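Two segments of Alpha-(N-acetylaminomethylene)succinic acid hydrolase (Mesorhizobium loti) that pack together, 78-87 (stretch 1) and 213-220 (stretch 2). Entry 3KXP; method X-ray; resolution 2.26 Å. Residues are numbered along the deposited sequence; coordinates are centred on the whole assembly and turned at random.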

# COMPACT_ATOMS: atom_id res chain seq x y z
N THR A 78 20.44 13.28 -13.08
CA THR A 78 21.90 13.06 -13.23
C THR A 78 22.33 11.61 -13.11
O THR A 78 23.47 11.27 -13.42
CB THR A 78 22.77 13.89 -12.23
OG1 THR A 78 22.75 13.27 -10.94
CG2 THR A 78 22.28 15.31 -12.13
N SER A 79 21.41 10.74 -12.68
CA SER A 79 21.71 9.32 -12.52
C SER A 79 21.50 8.58 -13.86
O SER A 79 21.40 9.21 -14.91
CB SER A 79 20.79 8.75 -11.43
OG SER A 79 21.16 7.44 -11.06
N ASN A 80 21.43 7.25 -13.81
CA ASN A 80 21.22 6.44 -15.01
C ASN A 80 20.71 5.03 -14.66
O ASN A 80 20.81 4.59 -13.52
CB ASN A 80 22.52 6.37 -15.84
CG ASN A 80 23.51 5.36 -15.29
OD1 ASN A 80 23.46 4.19 -15.65
ND2 ASN A 80 24.40 5.81 -14.41
N SER A 81 20.19 4.33 -15.66
CA SER A 81 19.60 2.99 -15.50
C SER A 81 20.33 1.92 -14.68
O SER A 81 19.68 1.08 -14.07
CB SER A 81 19.29 2.40 -16.88
OG SER A 81 20.46 2.21 -17.64
N ALA A 82 21.66 1.95 -14.66
CA ALA A 82 22.41 0.93 -13.93
C ALA A 82 22.15 0.81 -12.43
O ALA A 82 22.27 -0.28 -11.87
CB ALA A 82 23.91 1.12 -14.16
N VAL A 83 21.78 1.90 -11.77
CA VAL A 83 21.55 1.85 -10.33
C VAL A 83 20.45 0.86 -9.95
O VAL A 83 20.32 0.49 -8.78
CB VAL A 83 21.18 3.25 -9.78
CG1 VAL A 83 22.23 4.27 -10.21
CG2 VAL A 83 19.78 3.66 -10.25
N PHE A 84 19.66 0.42 -10.92
CA PHE A 84 18.58 -0.51 -10.63
C PHE A 84 18.89 -1.99 -10.81
O PHE A 84 18.09 -2.84 -10.42
CB PHE A 84 17.34 -0.18 -11.47
CG PHE A 84 16.68 1.12 -11.10
CD1 PHE A 84 16.78 2.23 -11.93
CD2 PHE A 84 15.96 1.23 -9.91
CE1 PHE A 84 16.17 3.44 -11.59
CE2 PHE A 84 15.35 2.43 -9.56
CZ PHE A 84 15.46 3.54 -10.40
N GLU A 85 20.05 -2.32 -11.38
CA GLU A 85 20.36 -3.73 -11.61
C GLU A 85 20.25 -4.60 -10.35
O GLU A 85 19.68 -5.68 -10.40
CB GLU A 85 21.74 -3.91 -12.26
CG GLU A 85 21.88 -3.19 -13.61
CD GLU A 85 22.97 -3.77 -14.52
OE1 GLU A 85 23.96 -4.33 -14.00
OE2 GLU A 85 22.84 -3.64 -15.75
N PRO A 86 20.77 -4.13 -9.20
CA PRO A 86 20.68 -4.96 -7.99
C PRO A 86 19.23 -5.30 -7.63
O PRO A 86 18.93 -6.41 -7.18
CB PRO A 86 21.34 -4.09 -6.92
CG PRO A 86 22.28 -3.22 -7.71
CD PRO A 86 21.46 -2.86 -8.92
N LEU A 87 18.34 -4.34 -7.81
CA LEU A 87 16.93 -4.53 -7.50
C LEU A 87 16.21 -5.40 -8.53
O LEU A 87 15.34 -6.20 -8.19
CB LEU A 87 16.23 -3.18 -7.39
CG LEU A 87 14.72 -3.25 -7.17
CD1 LEU A 87 14.43 -4.04 -5.90
CD2 LEU A 87 14.12 -1.85 -7.10
N ARG A 213 29.98 2.73 -6.38
CA ARG A 213 30.75 2.12 -7.46
C ARG A 213 29.90 1.89 -8.71
O ARG A 213 30.37 2.12 -9.83
CB ARG A 213 31.37 0.80 -6.97
CG ARG A 213 31.86 -0.15 -8.05
CD ARG A 213 32.99 0.41 -8.92
NE ARG A 213 34.26 0.65 -8.22
CZ ARG A 213 35.46 0.62 -8.81
NH1 ARG A 213 35.56 0.34 -10.10
NH2 ARG A 213 36.56 0.90 -8.11
N ILE A 214 28.65 1.46 -8.54
CA ILE A 214 27.78 1.25 -9.70
C ILE A 214 27.55 2.56 -10.46
O ILE A 214 27.60 2.58 -11.69
CB ILE A 214 26.43 0.62 -9.28
CG1 ILE A 214 26.63 -0.85 -8.93
CG2 ILE A 214 25.41 0.76 -10.43
CD1 ILE A 214 25.40 -1.54 -8.38
N ARG A 215 27.29 3.64 -9.73
CA ARG A 215 27.08 4.94 -10.37
C ARG A 215 28.37 5.38 -11.05
O ARG A 215 28.36 5.88 -12.18
CB ARG A 215 26.68 6.00 -9.33
CG ARG A 215 25.24 5.95 -8.86
CD ARG A 215 25.05 6.92 -7.71
NE ARG A 215 23.67 7.03 -7.27
CZ ARG A 215 22.88 8.05 -7.55
NH1 ARG A 215 23.33 9.07 -8.28
NH2 ARG A 215 21.63 8.07 -7.09
N ALA A 216 29.48 5.21 -10.35
CA ALA A 216 30.79 5.59 -10.87
C ALA A 216 31.13 4.92 -12.21
O ALA A 216 31.62 5.57 -13.13
CB ALA A 216 31.87 5.26 -9.83
N GLU A 217 30.87 3.62 -12.31
CA GLU A 217 31.19 2.90 -13.53
C GLU A 217 30.19 3.11 -14.66
O GLU A 217 30.54 2.95 -15.81
CB GLU A 217 31.28 1.39 -13.26
CG GLU A 217 32.20 1.00 -12.13
CD GLU A 217 32.33 -0.51 -11.98
OE1 GLU A 217 31.31 -1.21 -12.16
OE2 GLU A 217 33.45 -0.99 -11.68
N SER A 218 28.95 3.46 -14.32
CA SER A 218 27.93 3.60 -15.35
C SER A 218 27.59 5.00 -15.85
O SER A 218 27.17 5.15 -16.99
CB SER A 218 26.64 2.93 -14.88
OG SER A 218 26.12 3.59 -13.74
N GLY A 219 27.75 6.01 -15.02
CA GLY A 219 27.38 7.35 -15.46
C GLY A 219 28.49 8.26 -15.91
O GLY A 219 28.26 9.44 -16.19
N TYR A 220 29.71 7.74 -15.98
CA TYR A 220 30.85 8.55 -16.39
C TYR A 220 31.68 7.79 -17.42
O TYR A 220 32.01 6.62 -17.22
CB TYR A 220 31.67 8.93 -15.15
CG TYR A 220 30.82 9.57 -14.06
CD1 TYR A 220 29.92 8.80 -13.32
CD2 TYR A 220 30.79 10.95 -13.89
CE1 TYR A 220 29.01 9.38 -12.45
CE2 TYR A 220 29.88 11.55 -13.02
CZ TYR A 220 28.98 10.76 -12.31
OH TYR A 220 28.00 11.34 -11.53
O HOH W 1 25.97 12.50 -13.69

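A single direct hydrogen bond joins the two stretches, and it belongs to a short relay. Asn-80 ND2 donates to Ser-218 OG at 2.9 Å. Ser-218 OG in turn donates to the backbone at Ile-214 O, 2.7 Å away, one turn back in its helix. The hydroxyl thus accepts from one stretch and donates within its own. The other end of the amide is also used: Ala-82 N donates to Asn-80 OD1 at 3.0 Å, which fixes the side chain at the start of the 3-10 segment 81-84.

Asn-80 lies beside the end of the helix, its CA 6.2 Å from the CA of Gly-219. Gly-219 is the first residue to leave helical geometry. An ideal CB there would sit 3.2 Å from Asn-80 ND2, a tight fit.

Apolar contacts extend the interface. Ile-214 points toward stretch 1. Its CG2 lies 4.0 Å from Ala-82 CB, and its CD1 lies 3.6 Å from Pro-86 CG. Ala-82 CB also packs 3.3 Å from Ser-218 OG.

Arg-215 runs alongside. Its CG meets Val-83 CG1 at 3.7 Å, and Val-83 and Ser-79 cover one face of its guanidinium. Its NE and NH2 bond elsewhere in the structure.

Water 1 links the margin, donating to Thr-78 O at 2.8 Å and bonding Tyr-220 OH at 3.2 Å.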